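Local structure of DUF1425 domain-containing protein (Shewanella loihica, 3O0L) at residues Gln54-Ile65 / Thr98-Glu108. The protein is of unknown function but belongs to the DUF1425 family, is probably made as a lipoprotein precursor and folds as an all-beta domain. Numbering follows the deposited sequence.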
# COMPACT_ATOMS: atom_id res chain seq x y z
N GLN A 54 2.73 2.49 -18.27
CA GLN A 54 1.85 3.17 -17.32
C GLN A 54 2.45 4.53 -16.99
O GLN A 54 3.58 4.57 -16.53
CB GLN A 54 1.75 2.29 -16.05
CG GLN A 54 1.14 2.92 -14.77
CD GLN A 54 -0.26 3.54 -14.97
OE1 GLN A 54 -0.49 4.31 -15.89
NE2 GLN A 54 -1.18 3.22 -14.06
N ARG A 55 1.70 5.62 -17.21
CA ARG A 55 2.06 6.95 -16.75
C ARG A 55 1.64 7.11 -15.26
O ARG A 55 0.53 6.70 -14.87
CB ARG A 55 1.40 8.03 -17.63
CG ARG A 55 1.68 7.90 -19.14
CD ARG A 55 1.56 9.26 -19.87
NE ARG A 55 1.76 9.15 -21.32
CZ ARG A 55 2.87 9.55 -21.95
NH1 ARG A 55 3.86 10.10 -21.26
NH2 ARG A 55 2.99 9.42 -23.26
N LEU A 56 2.53 7.66 -14.46
CA LEU A 56 2.17 8.01 -13.10
C LEU A 56 2.92 9.27 -12.65
O LEU A 56 3.72 9.83 -13.39
CB LEU A 56 2.38 6.83 -12.16
CG LEU A 56 3.72 6.10 -12.17
CD1 LEU A 56 4.73 6.88 -11.42
CD2 LEU A 56 3.51 4.74 -11.51
N GLN A 57 2.55 9.76 -11.48
CA GLN A 57 3.21 10.91 -10.87
C GLN A 57 3.56 10.55 -9.46
O GLN A 57 2.86 9.74 -8.82
CB GLN A 57 2.28 12.10 -10.84
CG GLN A 57 1.86 12.56 -12.19
CD GLN A 57 1.25 13.92 -12.06
OE1 GLN A 57 0.23 14.08 -11.38
NE2 GLN A 57 1.92 14.92 -12.62
N TYR A 58 4.65 11.13 -8.96
CA TYR A 58 5.06 10.88 -7.60
C TYR A 58 5.59 12.11 -6.90
O TYR A 58 6.01 13.07 -7.56
CB TYR A 58 6.12 9.77 -7.55
CG TYR A 58 7.50 10.25 -7.98
CD1 TYR A 58 7.87 10.27 -9.34
CD2 TYR A 58 8.43 10.69 -7.03
CE1 TYR A 58 9.13 10.75 -9.74
CE2 TYR A 58 9.65 11.17 -7.41
CZ TYR A 58 10.01 11.18 -8.76
OH TYR A 58 11.26 11.62 -9.12
N LYS A 59 5.57 12.05 -5.58
CA LYS A 59 6.31 13.03 -4.76
C LYS A 59 6.49 12.51 -3.37
O LYS A 59 5.70 11.69 -2.89
CB LYS A 59 5.64 14.40 -4.72
CG LYS A 59 4.46 14.58 -3.84
CD LYS A 59 4.28 16.08 -3.64
CE LYS A 59 2.94 16.42 -3.07
NZ LYS A 59 2.63 17.86 -3.35
N PHE A 60 7.57 12.95 -2.75
CA PHE A 60 7.80 12.64 -1.35
C PHE A 60 7.30 13.77 -0.49
O PHE A 60 7.32 14.93 -0.90
CB PHE A 60 9.29 12.50 -1.04
CG PHE A 60 9.96 11.29 -1.66
CD1 PHE A 60 9.98 10.07 -0.99
CD2 PHE A 60 10.61 11.39 -2.86
CE1 PHE A 60 10.59 9.00 -1.53
CE2 PHE A 60 11.23 10.28 -3.41
CZ PHE A 60 11.23 9.09 -2.74
N THR A 61 6.92 13.44 0.74
CA THR A 61 6.65 14.42 1.78
C THR A 61 7.50 14.03 2.99
O THR A 61 7.90 12.85 3.15
CB THR A 61 5.18 14.46 2.19
OG1 THR A 61 4.79 13.15 2.57
CG2 THR A 61 4.28 14.86 0.99
N TRP A 62 7.79 15.00 3.83
CA TRP A 62 8.72 14.83 4.92
C TRP A 62 8.06 15.23 6.24
O TRP A 62 7.29 16.19 6.31
CB TRP A 62 9.90 15.74 4.66
CG TRP A 62 10.69 15.33 3.49
CD1 TRP A 62 10.53 15.73 2.21
CD2 TRP A 62 11.77 14.40 3.49
NE1 TRP A 62 11.46 15.12 1.39
CE2 TRP A 62 12.25 14.31 2.16
CE3 TRP A 62 12.42 13.67 4.49
CZ2 TRP A 62 13.32 13.49 1.80
CZ3 TRP A 62 13.47 12.83 4.12
CH2 TRP A 62 13.91 12.76 2.80
N TYR A 63 8.43 14.51 7.30
CA TYR A 63 7.89 14.73 8.64
C TYR A 63 9.00 14.79 9.69
O TYR A 63 10.04 14.15 9.56
CB TYR A 63 6.91 13.61 9.01
CG TYR A 63 5.85 13.45 7.98
CD1 TYR A 63 4.68 14.20 8.03
CD2 TYR A 63 6.04 12.59 6.91
CE1 TYR A 63 3.71 14.07 7.04
CE2 TYR A 63 5.08 12.46 5.94
CZ TYR A 63 3.93 13.19 6.00
OH TYR A 63 3.02 13.04 4.99
N ASP A 64 8.74 15.56 10.72
CA ASP A 64 9.67 15.73 11.83
C ASP A 64 9.29 14.74 12.92
O ASP A 64 8.39 13.92 12.72
CB ASP A 64 9.66 17.19 12.34
CG ASP A 64 8.37 17.58 13.08
OD1 ASP A 64 7.50 16.72 13.35
OD2 ASP A 64 8.25 18.79 13.37
N ILE A 65 9.97 14.82 14.06
CA ILE A 65 9.76 13.85 15.16
C ILE A 65 8.36 13.93 15.74
O ILE A 65 7.85 12.92 16.19
CB ILE A 65 10.83 14.02 16.27
CG1 ILE A 65 10.89 12.78 17.20
CG2 ILE A 65 10.60 15.29 17.06
CD1 ILE A 65 11.09 11.45 16.46
N THR A 98 15.61 18.79 10.50
CA THR A 98 14.60 18.32 11.46
C THR A 98 13.76 17.16 10.93
O THR A 98 13.08 16.51 11.72
CB THR A 98 13.61 19.40 11.99
OG1 THR A 98 12.70 19.80 10.95
CG2 THR A 98 14.33 20.58 12.61
N ALA A 99 13.79 16.89 9.63
CA ALA A 99 13.01 15.80 9.06
C ALA A 99 13.56 14.47 9.53
O ALA A 99 14.79 14.26 9.52
CB ALA A 99 13.03 15.86 7.54
N VAL A 100 12.69 13.59 10.02
CA VAL A 100 13.15 12.27 10.48
C VAL A 100 12.63 11.15 9.61
O VAL A 100 13.08 10.04 9.72
CB VAL A 100 12.75 12.00 11.95
CG1 VAL A 100 13.36 13.11 12.88
CG2 VAL A 100 11.23 11.93 12.10
N ARG A 101 11.70 11.44 8.71
CA ARG A 101 10.95 10.40 8.02
C ARG A 101 10.35 10.95 6.72
O ARG A 101 10.00 12.10 6.68
CB ARG A 101 9.83 9.97 8.99
CG ARG A 101 8.87 8.96 8.58
CD ARG A 101 7.94 8.59 9.77
NE ARG A 101 6.94 9.58 10.22
CZ ARG A 101 5.78 9.85 9.61
NH1 ARG A 101 5.46 9.29 8.44
NH2 ARG A 101 4.93 10.72 10.16
N CYS A 102 10.29 10.13 5.67
CA CYS A 102 9.59 10.51 4.45
C CYS A 102 8.48 9.54 4.15
O CYS A 102 8.42 8.44 4.74
CB CYS A 102 10.52 10.50 3.23
SG CYS A 102 10.91 8.80 2.54
N GLU A 103 7.61 9.96 3.24
CA GLU A 103 6.55 9.12 2.68
C GLU A 103 6.52 9.40 1.18
O GLU A 103 6.64 10.56 0.75
CB GLU A 103 5.19 9.44 3.32
CG GLU A 103 5.09 9.15 4.82
CD GLU A 103 3.78 9.64 5.46
OE1 GLU A 103 2.98 10.33 4.79
OE2 GLU A 103 3.57 9.36 6.66
N LEU A 104 6.43 8.35 0.37
CA LEU A 104 6.33 8.46 -1.08
C LEU A 104 4.87 8.32 -1.47
O LEU A 104 4.23 7.36 -1.03
CB LEU A 104 7.15 7.37 -1.77
CG LEU A 104 7.10 7.25 -3.29
CD1 LEU A 104 7.53 8.58 -3.96
CD2 LEU A 104 7.97 6.10 -3.77
N TYR A 105 4.35 9.25 -2.27
CA TYR A 105 3.01 9.17 -2.87
C TYR A 105 3.10 8.99 -4.37
O TYR A 105 3.93 9.63 -5.00
CB TYR A 105 2.22 10.44 -2.59
CG TYR A 105 1.92 10.60 -1.13
CD1 TYR A 105 2.82 11.20 -0.26
CD2 TYR A 105 0.75 10.07 -0.60
CE1 TYR A 105 2.54 11.30 1.08
CE2 TYR A 105 0.46 10.16 0.74
CZ TYR A 105 1.34 10.78 1.56
OH TYR A 105 1.01 10.85 2.87
N VAL A 106 2.27 8.10 -4.92
CA VAL A 106 2.21 7.83 -6.33
C VAL A 106 0.77 7.92 -6.75
O VAL A 106 -0.12 7.37 -6.07
CB VAL A 106 2.76 6.42 -6.67
CG1 VAL A 106 2.47 6.02 -8.10
CG2 VAL A 106 4.28 6.34 -6.36
N ARG A 107 0.52 8.61 -7.86
CA ARG A 107 -0.83 8.66 -8.35
C ARG A 107 -0.88 8.24 -9.80
O ARG A 107 0.08 8.41 -10.55
CB ARG A 107 -1.49 9.97 -8.02
CG ARG A 107 -1.02 11.12 -8.72
CD ARG A 107 -1.65 12.38 -8.11
NE ARG A 107 -1.30 13.51 -8.94
CZ ARG A 107 -1.56 14.79 -8.66
NH1 ARG A 107 -2.20 15.17 -7.55
NH2 ARG A 107 -1.15 15.70 -9.52
N GLU A 108 -1.99 7.60 -10.16
CA GLU A 108 -2.22 7.13 -11.51
C GLU A 108 -3.67 7.33 -11.84
O GLU A 108 -4.53 7.35 -10.95
CB GLU A 108 -1.84 5.64 -11.66
CG GLU A 108 -2.52 4.75 -10.65
CD GLU A 108 -2.36 3.25 -10.94
OE1 GLU A 108 -3.12 2.71 -11.79
OE2 GLU A 108 -1.48 2.62 -10.29
O HOH W 1 7.63 11.15 12.38
O HOH W 2 12.23 16.35 14.36
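Y63 lies across R101 and E103 where strands 54-63 and 101-108 pair antiparallel. From its CB, which R101 NH2 approaches to 3.7 Å, the side chain leaves one face of the sheet and its end leans over strand 101-108; chi1 of -54° swings CG away from its own carbonyl carbon and lays the ring over R101. Ring and guanidinium stack flat, planes 2° apart and centres 4.4 Å apart, with NH2 nearest CG and within 4.1 Å of Y63 CD1, and NH1 nearest CD2. Farther out, CE2 and CZ pass E103 OE1 in the conformer of E103 described, and Y63 OH gives that oxygen a weak hydrogen bond (2.7 Å) while accepting one from T61 OG1 (3.0 Å). In the same conformer R101 NH1 meets E103 OE2 in a salt bridge in the guanidinium plane, where a water bonded to NE also lies. Shortening Y63 to alanine is likely to leave the R101 guanidinium without its aromatic stack and T61 OG1 without its acceptor. At the backbone, Y63 O receives V100 N (2.7 Å) and, weakly, R101 N: a classic beta bulge. Farther along this face, R107 grips Q57 OE1 side-on with NE and NH2. On the reverse face, L104 CD1 sits over the F60 ring and C102 CB over W62, against A42 of strand 40-48 and V90 of strand 87-93. Strand 54-63 is central between 78-82 and 101-109, and Y105 to E108 pair with an antiparallel strand of the second subunit, carrying the sheet across the dimer.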